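Local coordinates for protein eukaryotic translation initiation factor 5A-2 (Arabidopsis thaliana, PDB 3HKS) that binds the ribosome between its exit and peptidyl sites and promotes translation elongation and termination, rescuing ribosomes stalled on polyproline and other difficult sequences, at residues A[55-58]-A[63-66]; A[66-71]-A[77-82]; A[96-101]-A[117-122]; A[100-105]-A[136-141]; A[123-128]-A[155-160]. All coordinates share one frame; numbering follows the deposited sequence.

Contacts 1 and 2 lie in the SH3-like N-terminal domain, and contacts 3, 4 and 5 in the OB-fold domain that follows. Contact 2 begins on the strand where contact 1 ends, and the two share His66 on strand 64-71, their centres 15 Å apart in one antiparallel sheet. Contacts 3 and 4 share Leu100 and Ile101 of strand 87-103, with centres 12 Å apart. The centre of contact 5 is about 12 Å from that of contact 3, where the Lys119-Glu155 salt bridge joins them, and about 14 Å from that of contact 4. The centres of contacts 1 and 4 are 53 Å apart, which reflects an elongated two-domain molecule with the loop of the probable hypusine site, Lys59, at one end, far from the OB-fold helix.

Contact 1: residues A[55-58]-A[63-66]; sequences SKTG and AKCH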
# COMPACT_ATOMS: atom_id res chain seq x y z
N SER A 55 -12.43 -9.73 -23.50
CA SER A 55 -12.51 -10.30 -24.85
C SER A 55 -13.17 -11.68 -24.79
O SER A 55 -13.14 -12.35 -23.75
CB SER A 55 -11.13 -10.39 -25.53
OG SER A 55 -10.25 -11.28 -24.86
N LYS A 56 -13.77 -12.08 -25.89
CA LYS A 56 -14.45 -13.36 -25.94
C LYS A 56 -14.20 -14.09 -27.27
O LYS A 56 -14.26 -13.48 -28.35
CB LYS A 56 -15.93 -13.14 -25.68
CG LYS A 56 -16.83 -14.37 -25.76
CD LYS A 56 -18.30 -13.95 -25.61
CE LYS A 56 -18.61 -13.68 -24.15
NZ LYS A 56 -20.04 -13.34 -23.91
N THR A 57 -13.88 -15.38 -27.16
CA THR A 57 -13.75 -16.25 -28.32
C THR A 57 -15.11 -16.60 -28.92
O THR A 57 -15.81 -17.49 -28.42
CB THR A 57 -12.97 -17.52 -27.95
OG1 THR A 57 -11.68 -17.16 -27.46
CG2 THR A 57 -12.82 -18.47 -29.17
N GLY A 58 -15.49 -15.89 -29.98
CA GLY A 58 -16.73 -16.17 -30.71
C GLY A 58 -17.99 -15.93 -29.89
O GLY A 58 -17.93 -15.35 -28.80
N ALA A 63 -15.91 -14.68 -21.32
CA ALA A 63 -15.08 -13.49 -21.31
C ALA A 63 -13.78 -13.74 -20.57
O ALA A 63 -13.76 -14.44 -19.55
CB ALA A 63 -15.84 -12.30 -20.69
N LYS A 64 -12.71 -13.17 -21.12
CA LYS A 64 -11.44 -13.08 -20.44
C LYS A 64 -11.30 -11.64 -20.01
O LYS A 64 -11.74 -10.73 -20.73
CB LYS A 64 -10.28 -13.49 -21.37
CG LYS A 64 -10.33 -14.96 -21.77
CD LYS A 64 -9.61 -15.27 -23.05
CE LYS A 64 -10.44 -14.93 -24.26
NZ LYS A 64 -10.45 -16.08 -25.20
N CYS A 65 -10.71 -11.44 -18.84
CA CYS A 65 -10.42 -10.10 -18.33
C CYS A 65 -8.95 -9.78 -18.54
O CYS A 65 -8.08 -10.56 -18.15
CB CYS A 65 -10.77 -9.99 -16.85
SG CYS A 65 -12.51 -10.25 -16.52
N HIS A 66 -8.69 -8.63 -19.16
CA HIS A 66 -7.34 -8.17 -19.44
C HIS A 66 -7.03 -7.04 -18.47
O HIS A 66 -7.66 -5.98 -18.52
CB HIS A 66 -7.23 -7.68 -20.90
CG HIS A 66 -7.65 -8.70 -21.92
ND1 HIS A 66 -6.84 -9.06 -22.98
CD2 HIS A 66 -8.78 -9.44 -22.04
CE1 HIS A 66 -7.46 -9.98 -23.70
NE2 HIS A 66 -8.63 -10.23 -23.15
O HOH W 1 -13.30 -16.56 -24.60
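Ser55 and Lys64 pair as antiparallel, hydrogen-bonded neighbours where strands 45-55 and 64-71 open into a hairpin loop of the SH3-like domain. The loop carries Lys59, which is probably converted to hypusine, as in related proteins, but carries no such modification here.

The tight part is the base of the loop. Lys64 N donates to Ser55 O over 2.8 Å in a nearly straight bond (169°), and Ser55 N returns a bond to Lys64 O. Ser55 O also receives a CA-H contact from Ala63 CA at 3.3 Å. The serine hydroxyl is turned between its own backbone N and carbonyl carbon (chi1 65°), which brings OG to the edge of the His66 imidazole, near the ring plane. There Ser55 OG and His66 NE2 hydrogen-bond over only 2.6 Å, and either could be the donor; the bond helps to fix the rotation of the ring.

Toward the loop the contact thins out and backbone pairing gives way to side chains and water. Lys56, well exposed, brings only its CE near Ala63 N. The Lys64 chain instead bends back, first at chi3 (-80°) and again at chi4, passing its CE within 3.7 Å of Ser55 OG and carrying the ammonium group over to the loop. This terminal amine has two acceptors: Lys64 NZ donates to Thr57 OG1 over 2.8 Å and to a water over 3.0 Å. The same water accepts a 2.9 Å hydrogen bond from Thr57 N.

Contact 2: residues A[66-71]-A[77-82]; sequences HFVAID and KLEDIV
The side chains of His66 and Ile81 run alongside each other, and Ile81 CG2 sits almost squarely over the centre of the imidazole, 4.1 Å from the ring centroid in a CH-pi contact. Farther along this face, Val68 straddles two neighbours. With CG1 anti to the backbone N (chi1 -176°), Val68 CG1 meets Lys77 CD at 3.6 Å, while CG2 runs alongside Glu79. Ile70 CD1 rests against Lys77 CB at 3.8 Å. On the other face Val82 CG2 approaches the edge of the Phe67 ring, 3.9 Å from CE2.

Strands 64-71 and 77-83 form a beta hairpin of the SH3-like domain, their short segments running antiparallel at 150°. Phe67 and Asp80 exchange two backbone hydrogen bonds, as do Ala69 and Leu78; the shortest include Phe67 N to Asp80 O at 2.8 Å.

One shell out, Ser55 holds His66 NE2, and strand 45-55 bonds to the far edge of strand 64-71. Phe67 packs on Ile40 and on Cys88 of strand 87-103, and Ala69 on Ile40 and Ile42; the isoleucines belong to strand 39-42 of the same sheet. Asp71 OD2 pairs with Arg45, while its OD1 accepts from the backbone N of both Phe73 and Thr74 in the connecting turn.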
# COMPACT_ATOMS: atom_id res chain seq x y z
N HIS A 66 -8.69 -8.63 -19.16
CA HIS A 66 -7.34 -8.17 -19.44
C HIS A 66 -7.03 -7.04 -18.47
O HIS A 66 -7.66 -5.98 -18.52
CB HIS A 66 -7.23 -7.68 -20.90
CG HIS A 66 -7.65 -8.70 -21.92
ND1 HIS A 66 -6.84 -9.06 -22.98
CD2 HIS A 66 -8.78 -9.44 -22.04
CE1 HIS A 66 -7.46 -9.98 -23.70
NE2 HIS A 66 -8.63 -10.23 -23.15
N PHE A 67 -6.07 -7.25 -17.58
CA PHE A 67 -5.73 -6.25 -16.55
C PHE A 67 -4.46 -5.48 -16.85
O PHE A 67 -3.44 -6.07 -17.23
CB PHE A 67 -5.59 -6.92 -15.17
CG PHE A 67 -6.85 -7.56 -14.69
CD1 PHE A 67 -7.95 -6.79 -14.36
CD2 PHE A 67 -6.94 -8.94 -14.58
CE1 PHE A 67 -9.13 -7.39 -13.93
CE2 PHE A 67 -8.12 -9.54 -14.14
CZ PHE A 67 -9.21 -8.77 -13.81
N VAL A 68 -4.52 -4.17 -16.66
CA VAL A 68 -3.31 -3.36 -16.52
C VAL A 68 -3.32 -2.80 -15.09
O VAL A 68 -4.31 -2.22 -14.65
CB VAL A 68 -3.21 -2.20 -17.57
CG1 VAL A 68 -1.89 -1.46 -17.45
CG2 VAL A 68 -3.37 -2.75 -19.00
N ALA A 69 -2.22 -3.00 -14.36
CA ALA A 69 -2.18 -2.61 -12.95
C ALA A 69 -0.82 -2.03 -12.56
O ALA A 69 0.19 -2.32 -13.20
CB ALA A 69 -2.55 -3.82 -12.06
N ILE A 70 -0.79 -1.21 -11.51
CA ILE A 70 0.45 -0.54 -11.10
C ILE A 70 0.91 -0.99 -9.71
O ILE A 70 0.16 -0.86 -8.73
CB ILE A 70 0.30 1.03 -11.14
CG1 ILE A 70 -0.19 1.51 -12.52
CG2 ILE A 70 1.61 1.73 -10.70
CD1 ILE A 70 0.76 1.30 -13.67
N ASP A 71 2.11 -1.55 -9.63
CA ASP A 71 2.70 -1.97 -8.35
C ASP A 71 2.62 -0.82 -7.35
O ASP A 71 3.13 0.27 -7.63
CB ASP A 71 4.14 -2.41 -8.57
CG ASP A 71 4.76 -3.02 -7.34
OD1 ASP A 71 4.64 -2.45 -6.23
OD2 ASP A 71 5.41 -4.08 -7.48
N LYS A 77 4.42 -0.99 -13.94
CA LYS A 77 3.21 -1.47 -14.60
C LYS A 77 3.31 -2.97 -14.79
O LYS A 77 4.33 -3.46 -15.29
CB LYS A 77 3.02 -0.77 -15.94
CG LYS A 77 1.86 -1.30 -16.79
CD LYS A 77 1.45 -0.30 -17.87
CE LYS A 77 2.32 -0.41 -19.11
NZ LYS A 77 2.14 0.79 -20.01
N LEU A 78 2.27 -3.70 -14.39
CA LEU A 78 2.20 -5.15 -14.63
C LEU A 78 0.88 -5.50 -15.29
O LEU A 78 -0.08 -4.74 -15.22
CB LEU A 78 2.40 -5.95 -13.33
CG LEU A 78 3.80 -5.98 -12.71
CD1 LEU A 78 3.73 -6.36 -11.25
CD2 LEU A 78 4.75 -6.93 -13.46
N GLU A 79 0.83 -6.65 -15.95
CA GLU A 79 -0.37 -7.05 -16.71
C GLU A 79 -0.69 -8.53 -16.52
O GLU A 79 0.20 -9.34 -16.24
CB GLU A 79 -0.19 -6.76 -18.21
CG GLU A 79 0.02 -5.29 -18.57
CD GLU A 79 0.27 -5.08 -20.06
OE1 GLU A 79 1.46 -4.97 -20.45
OE2 GLU A 79 -0.71 -5.04 -20.83
N ASP A 80 -1.96 -8.87 -16.71
CA ASP A 80 -2.40 -10.26 -16.64
C ASP A 80 -3.62 -10.41 -17.55
O ASP A 80 -4.35 -9.45 -17.77
CB ASP A 80 -2.77 -10.62 -15.19
CG ASP A 80 -2.41 -12.06 -14.81
OD1 ASP A 80 -2.01 -12.85 -15.69
OD2 ASP A 80 -2.52 -12.39 -13.59
N ILE A 81 -3.81 -11.61 -18.08
CA ILE A 81 -5.07 -11.98 -18.72
C ILE A 81 -5.63 -13.18 -17.96
O ILE A 81 -4.94 -14.20 -17.81
CB ILE A 81 -4.91 -12.31 -20.22
CG1 ILE A 81 -4.40 -11.09 -21.00
CG2 ILE A 81 -6.26 -12.77 -20.82
CD1 ILE A 81 -3.95 -11.41 -22.44
N VAL A 82 -6.86 -13.04 -17.47
CA VAL A 82 -7.50 -14.03 -16.60
C VAL A 82 -8.92 -14.33 -17.12
O VAL A 82 -9.68 -13.40 -17.41
CB VAL A 82 -7.59 -13.52 -15.11
CG1 VAL A 82 -7.94 -14.66 -14.15
CG2 VAL A 82 -6.25 -12.88 -14.64

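Contact 3: residues A[96-101]-A[117-122]; sequences VDYQLI and GTKDDL
Tyr98 and Lys119 meet through the phenol end of the one and the aliphatic middle of the other, the two side chains passing at a slant. Lys119 CD lies 3.6 Å from Tyr98 OH and equally near CZ, so the lysine methylenes pass the hydroxyl end of the ring. Tyr98 has CG beside its backbone N (chi1 -53°), which directs the ring away from strand 87-103. The lysine comes the other way in an almost fully extended chain and turns only at its last bond (chi4 66°).

That turn takes the ammonium group past the tyrosine to two carboxylates. Lys119 NZ makes a salt bridge to Asp121 OD1 at 3.0 Å, using the syn lone pair of that oxygen, and a second to Glu155 on strand 154-163. Two acidic partners would probably help to keep the amine charged, and they fix the end of a chain whose middle rests against Tyr98.

A smaller apolar touch lies farther along. Ile101 CD1 and Thr118 CG2 are 3.7 Å apart, their side chains crossing at about a right angle. Ile101 reaches this methyl with CG1 placed between backbone N and carbonyl carbon (chi1 55°), the more hindered rotamer.

No hydrogen bond joins the two segments, whose nearest CA atoms are nearly 9 Å apart. Strand 109-112 lies between them and pairs with both; Tyr98 packs on its Leu111 and Asp120 OD1 bonds to its Ser110. Here side chains reach over a middle strand within the curled antiparallel sheet of the OB-fold domain.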
# COMPACT_ATOMS: atom_id res chain seq x y z
N VAL A 96 -2.71 3.14 7.73
CA VAL A 96 -2.84 3.37 9.17
C VAL A 96 -1.99 4.58 9.59
O VAL A 96 -0.84 4.72 9.18
CB VAL A 96 -2.50 2.10 9.98
CG1 VAL A 96 -2.66 2.33 11.49
CG2 VAL A 96 -3.38 0.93 9.56
N ASP A 97 -2.59 5.46 10.39
CA ASP A 97 -1.90 6.61 10.99
C ASP A 97 -1.36 6.25 12.38
O ASP A 97 -2.05 5.62 13.18
CB ASP A 97 -2.84 7.83 11.08
CG ASP A 97 -3.11 8.48 9.71
OD1 ASP A 97 -2.47 8.13 8.71
OD2 ASP A 97 -3.98 9.37 9.64
N TYR A 98 -0.11 6.64 12.63
CA TYR A 98 0.53 6.48 13.94
C TYR A 98 1.21 7.78 14.38
O TYR A 98 1.77 8.49 13.57
CB TYR A 98 1.63 5.43 13.87
CG TYR A 98 1.27 4.08 13.32
CD1 TYR A 98 1.25 3.86 11.95
CD2 TYR A 98 1.02 3.00 14.17
CE1 TYR A 98 0.95 2.60 11.43
CE2 TYR A 98 0.71 1.74 13.66
CZ TYR A 98 0.68 1.54 12.29
OH TYR A 98 0.38 0.31 11.76
N GLN A 99 1.20 8.05 15.68
CA GLN A 99 1.99 9.14 16.23
C GLN A 99 3.46 8.70 16.32
O GLN A 99 3.77 7.58 16.73
CB GLN A 99 1.45 9.55 17.61
CG GLN A 99 -0.01 9.99 17.58
CD GLN A 99 -0.64 10.04 18.96
OE1 GLN A 99 -0.19 10.80 19.83
NE2 GLN A 99 -1.70 9.25 19.16
N LEU A 100 4.36 9.60 15.92
CA LEU A 100 5.79 9.37 15.96
C LEU A 100 6.34 9.64 17.37
O LEU A 100 6.18 10.73 17.91
CB LEU A 100 6.50 10.26 14.93
CG LEU A 100 8.03 10.20 14.86
CD1 LEU A 100 8.48 8.86 14.28
CD2 LEU A 100 8.60 11.39 14.05
N ILE A 101 6.98 8.63 17.96
CA ILE A 101 7.52 8.75 19.32
C ILE A 101 9.05 8.56 19.38
O ILE A 101 9.67 8.73 20.45
CB ILE A 101 6.76 7.84 20.34
CG1 ILE A 101 6.73 6.37 19.88
CG2 ILE A 101 5.32 8.37 20.57
CD1 ILE A 101 6.11 5.41 20.90
N GLY A 117 0.56 0.26 22.30
CA GLY A 117 1.80 -0.45 22.06
C GLY A 117 2.76 0.38 21.24
O GLY A 117 2.54 1.57 21.03
N THR A 118 3.84 -0.24 20.80
CA THR A 118 4.78 0.46 19.93
C THR A 118 5.11 -0.40 18.71
O THR A 118 5.16 -1.63 18.80
CB THR A 118 6.09 0.91 20.65
OG1 THR A 118 6.83 -0.23 21.08
CG2 THR A 118 5.80 1.80 21.85
N LYS A 119 5.28 0.27 17.58
CA LYS A 119 5.63 -0.38 16.32
C LYS A 119 6.97 0.20 15.86
O LYS A 119 7.03 1.37 15.47
CB LYS A 119 4.52 -0.12 15.29
CG LYS A 119 4.87 -0.56 13.87
CD LYS A 119 3.69 -0.40 12.90
CE LYS A 119 4.16 -0.56 11.46
NZ LYS A 119 4.63 -1.94 11.18
N ASP A 120 8.02 -0.62 15.92
CA ASP A 120 9.42 -0.17 15.74
C ASP A 120 10.18 -0.78 14.56
O ASP A 120 11.40 -0.60 14.46
CB ASP A 120 10.23 -0.45 17.02
CG ASP A 120 9.78 0.38 18.21
OD1 ASP A 120 8.87 1.22 18.06
OD2 ASP A 120 10.35 0.17 19.30
N ASP A 121 9.49 -1.50 13.67
CA ASP A 121 10.15 -2.25 12.59
C ASP A 121 10.42 -1.45 11.31
O ASP A 121 11.18 -1.90 10.44
CB ASP A 121 9.40 -3.56 12.28
CG ASP A 121 7.89 -3.37 12.05
OD1 ASP A 121 7.34 -2.30 12.32
OD2 ASP A 121 7.25 -4.34 11.58
N LEU A 122 9.82 -0.27 11.20
CA LEU A 122 10.00 0.58 10.02
C LEU A 122 11.19 1.53 10.14
O LEU A 122 11.60 1.92 11.23
CB LEU A 122 8.74 1.39 9.73
CG LEU A 122 7.46 0.63 9.41
CD1 LEU A 122 6.39 1.62 8.92
CD2 LEU A 122 7.72 -0.46 8.38

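Contact 4: residues A[100-105]-A[136-141]; sequences LIDITE and LGFDEG
A classic beta bulge at Ile101 and Asp102, both facing Ser110, meets Phe138 from the last turn of helix 128-139, the helix of the OB fold. Phe138 carries the whole contact. Its ring stands out from the helix with CG anti to the backbone N (chi1 -171°) and lies against the strand backbone: Ile103 N sits 3.9 Å above one face, offset toward the rim. Farther out on the ring, Phe138 CE1 is 3.6 Å from Ile101 O and Phe138 CZ is 3.6 Å from Asp102 OD1, the carboxylate plane being turned 46° from the ring. At the root of the side chain Phe138 CB is met by two methyls, Leu100 CD2 and Ile103 CD1, each 4.0 Å away. Leu100 approaches at about a right angle, whereas Ile103 runs antiparallel alongside it.

Glu140 N still makes a helical bond to Leu136 O over 2.9 Å, and Gly141, with positive phi (71°), closes the helix in a Schellman motif.

Around the contact, Leu100 is buried against Met134 of the same helix, Val109 and Leu111 of strand 109-112, and Ile144 and Val146 of strand 142-151, while Ile103 packs on Met134 and Arg135, so that the helix packs against the end of strand 87-103.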
# COMPACT_ATOMS: atom_id res chain seq x y z
N LEU A 100 4.36 9.60 15.92
CA LEU A 100 5.79 9.37 15.96
C LEU A 100 6.34 9.64 17.37
O LEU A 100 6.18 10.73 17.91
CB LEU A 100 6.50 10.26 14.93
CG LEU A 100 8.03 10.20 14.86
CD1 LEU A 100 8.48 8.86 14.28
CD2 LEU A 100 8.60 11.39 14.05
N ILE A 101 6.98 8.63 17.96
CA ILE A 101 7.52 8.75 19.32
C ILE A 101 9.05 8.56 19.38
O ILE A 101 9.67 8.73 20.45
CB ILE A 101 6.76 7.84 20.34
CG1 ILE A 101 6.73 6.37 19.88
CG2 ILE A 101 5.32 8.37 20.57
CD1 ILE A 101 6.11 5.41 20.90
N ASP A 102 9.67 8.22 18.25
CA ASP A 102 11.15 8.20 18.17
C ASP A 102 11.69 8.04 16.76
O ASP A 102 11.06 7.42 15.90
CB ASP A 102 11.77 7.12 19.07
CG ASP A 102 13.28 7.33 19.27
OD1 ASP A 102 13.76 8.48 19.12
OD2 ASP A 102 13.97 6.35 19.56
N ILE A 103 12.85 8.66 16.53
CA ILE A 103 13.69 8.35 15.39
C ILE A 103 15.05 8.00 15.99
O ILE A 103 15.71 8.84 16.62
CB ILE A 103 13.82 9.54 14.38
CG1 ILE A 103 12.45 9.98 13.86
CG2 ILE A 103 14.74 9.17 13.22
CD1 ILE A 103 12.45 11.30 13.12
N THR A 104 15.46 6.74 15.79
CA THR A 104 16.72 6.26 16.34
C THR A 104 17.89 6.79 15.50
O THR A 104 17.68 7.20 14.37
CB THR A 104 16.78 4.71 16.39
OG1 THR A 104 16.94 4.19 15.06
CG2 THR A 104 15.51 4.13 17.01
N GLU A 105 19.09 6.79 16.06
CA GLU A 105 20.29 7.25 15.34
C GLU A 105 20.65 6.38 14.14
O GLU A 105 21.36 6.84 13.24
CB GLU A 105 21.52 7.37 16.28
CG GLU A 105 21.39 8.35 17.44
CD GLU A 105 21.11 9.80 17.03
OE1 GLU A 105 21.56 10.24 15.94
OE2 GLU A 105 20.44 10.51 17.81
N LEU A 136 12.53 16.91 11.46
CA LEU A 136 12.32 18.28 11.93
C LEU A 136 11.20 18.36 12.96
O LEU A 136 11.38 18.97 13.99
CB LEU A 136 12.00 19.22 10.76
CG LEU A 136 11.74 20.70 11.08
CD1 LEU A 136 13.01 21.38 11.61
CD2 LEU A 136 11.23 21.42 9.83
N GLY A 137 10.06 17.75 12.66
CA GLY A 137 8.93 17.72 13.59
C GLY A 137 9.28 17.08 14.92
O GLY A 137 8.88 17.57 15.97
N PHE A 138 10.05 16.00 14.88
CA PHE A 138 10.53 15.32 16.09
C PHE A 138 11.49 16.18 16.90
O PHE A 138 11.38 16.22 18.13
CB PHE A 138 11.17 13.96 15.75
CG PHE A 138 11.48 13.13 16.97
CD1 PHE A 138 10.44 12.60 17.74
CD2 PHE A 138 12.79 12.86 17.34
CE1 PHE A 138 10.72 11.84 18.87
CE2 PHE A 138 13.08 12.08 18.46
CZ PHE A 138 12.05 11.59 19.23
N ASP A 139 12.45 16.83 16.23
CA ASP A 139 13.39 17.73 16.90
C ASP A 139 12.67 18.93 17.54
O ASP A 139 13.06 19.41 18.61
CB ASP A 139 14.48 18.22 15.94
CG ASP A 139 15.50 17.13 15.57
OD1 ASP A 139 15.50 16.03 16.21
OD2 ASP A 139 16.30 17.37 14.63
N GLU A 140 11.59 19.36 16.88
CA GLU A 140 10.79 20.50 17.30
C GLU A 140 9.77 20.16 18.41
O GLU A 140 9.09 21.06 18.92
CB GLU A 140 10.04 21.12 16.11
CG GLU A 140 10.90 21.78 15.02
CD GLU A 140 10.05 22.47 13.91
OE1 GLU A 140 10.35 23.65 13.58
OE2 GLU A 140 9.08 21.87 13.38
N GLY A 141 9.65 18.88 18.77
CA GLY A 141 8.71 18.45 19.81
C GLY A 141 7.26 18.52 19.35
O GLY A 141 6.34 18.62 20.17

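Contact 5: residues A[123-128]-A[155-160]; sequences KLPTDD and EQICAV. With EDO (1,2-ethanediol), chain F.
Pro125 and Ile157 bring the backbones closest, with CA atoms 5.8 Å apart and no hydrogen bond joining the loop 123-128 directly to strand 155-160. This is the place in the OB fold where the chain leaves strand 118-119 and passes beside strand 154-163 on its way to helix 128-139.

Ile157 makes both side-chain touches, with different branches. Its CG2 meets the proline ring at Pro125 CG, 3.8 Å away. CG1 lies beside the backbone N (chi1 -69°) and carries CD1 along the loop until Ile157 CD1 stands 3.4 Å from Lys123 O and also near Pro125 CD. The same proline packs on Leu130 and Met134 of the helix, so it lies against both strand and helix. Just beyond it Asp127 is the N-cap: its OD1 accepts from Leu130 N.

The Lys123 side chain leaves the backbone away from the strand and makes a cation-pi contact with Phe108. Its backbone reaches Ile157 through a 1,2-ethanediol, probably from the crystallisation liquor, which spans the two backbones. Both N-H bonds to it are nearly straight: Lys123 N donates to O1 over 3.1 Å (167°), and Ile157 N donates to O2 over 2.9 Å.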
# COMPACT_ATOMS: atom_id res chain seq x y z
N LYS A 123 11.72 1.90 8.98
CA LYS A 123 12.78 2.88 8.90
C LYS A 123 12.26 4.14 8.24
O LYS A 123 11.12 4.17 7.74
CB LYS A 123 13.98 2.31 8.14
CG LYS A 123 14.53 1.03 8.80
CD LYS A 123 15.94 0.71 8.35
CE LYS A 123 16.97 1.60 9.04
NZ LYS A 123 18.35 1.09 8.82
N LEU A 124 13.07 5.20 8.28
CA LEU A 124 12.75 6.45 7.62
C LEU A 124 12.53 6.22 6.12
O LEU A 124 13.26 5.45 5.49
CB LEU A 124 13.86 7.48 7.84
CG LEU A 124 14.00 8.05 9.26
CD1 LEU A 124 15.38 8.66 9.46
CD2 LEU A 124 12.92 9.11 9.51
N PRO A 125 11.51 6.88 5.54
CA PRO A 125 11.25 6.61 4.12
C PRO A 125 12.40 7.13 3.23
O PRO A 125 13.14 8.02 3.64
CB PRO A 125 9.95 7.36 3.83
CG PRO A 125 9.79 8.36 4.95
CD PRO A 125 10.58 7.88 6.12
N THR A 126 12.54 6.55 2.04
CA THR A 126 13.56 6.99 1.07
C THR A 126 13.29 8.41 0.54
O THR A 126 14.22 9.14 0.20
CB THR A 126 13.71 5.98 -0.09
OG1 THR A 126 12.48 5.89 -0.83
CG2 THR A 126 14.08 4.58 0.44
N ASP A 127 12.02 8.81 0.51
CA ASP A 127 11.60 10.18 0.19
C ASP A 127 12.21 11.20 1.17
O ASP A 127 11.92 11.18 2.37
CB ASP A 127 10.07 10.25 0.23
CG ASP A 127 9.51 11.57 -0.28
OD1 ASP A 127 9.84 12.66 0.23
OD2 ASP A 127 8.66 11.52 -1.20
N ASP A 128 13.03 12.11 0.64
CA ASP A 128 13.75 13.09 1.44
C ASP A 128 12.84 14.13 2.08
O ASP A 128 13.15 14.64 3.15
CB ASP A 128 14.83 13.77 0.60
CG ASP A 128 16.02 12.86 0.33
OD1 ASP A 128 16.24 11.90 1.11
OD2 ASP A 128 16.74 13.10 -0.65
N GLU A 155 5.65 -2.57 3.75
CA GLU A 155 5.10 -1.35 4.33
C GLU A 155 5.91 -0.15 3.89
O GLU A 155 7.13 -0.22 3.73
CB GLU A 155 5.09 -1.44 5.87
CG GLU A 155 4.22 -2.57 6.41
CD GLU A 155 4.02 -2.52 7.91
OE1 GLU A 155 4.96 -2.82 8.66
OE2 GLU A 155 2.89 -2.20 8.34
N GLN A 156 5.20 0.95 3.67
CA GLN A 156 5.82 2.16 3.22
C GLN A 156 5.20 3.35 3.94
O GLN A 156 3.97 3.49 3.96
CB GLN A 156 5.63 2.30 1.71
CG GLN A 156 6.37 3.46 1.07
CD GLN A 156 6.41 3.34 -0.44
OE1 GLN A 156 5.73 4.08 -1.14
NE2 GLN A 156 7.20 2.40 -0.96
N ILE A 157 6.05 4.19 4.51
CA ILE A 157 5.60 5.48 5.05
C ILE A 157 5.26 6.36 3.86
O ILE A 157 6.11 6.63 3.03
CB ILE A 157 6.67 6.14 5.98
CG1 ILE A 157 6.80 5.33 7.29
CG2 ILE A 157 6.30 7.62 6.26
CD1 ILE A 157 8.07 5.68 8.15
N CYS A 158 4.01 6.80 3.78
CA CYS A 158 3.49 7.43 2.56
C CYS A 158 2.99 8.88 2.78
O CYS A 158 2.75 9.60 1.81
CB CYS A 158 2.39 6.55 1.94
SG CYS A 158 0.89 6.40 2.99
N ALA A 159 2.83 9.29 4.03
CA ALA A 159 2.46 10.68 4.35
C ALA A 159 2.93 11.08 5.75
O ALA A 159 3.08 10.24 6.62
CB ALA A 159 0.96 10.91 4.20
N VAL A 160 3.15 12.38 5.95
CA VAL A 160 3.56 12.93 7.23
C VAL A 160 2.84 14.25 7.46
O VAL A 160 2.83 15.10 6.58
CB VAL A 160 5.10 13.15 7.30
CG1 VAL A 160 5.52 13.81 8.64
CG2 VAL A 160 5.86 11.84 7.09
C1 EDO F . 9.63 1.85 5.81
O1 EDO F . 10.79 1.05 6.16
C2 EDO F . 10.04 2.98 4.87
O2 EDO F . 8.90 3.57 4.23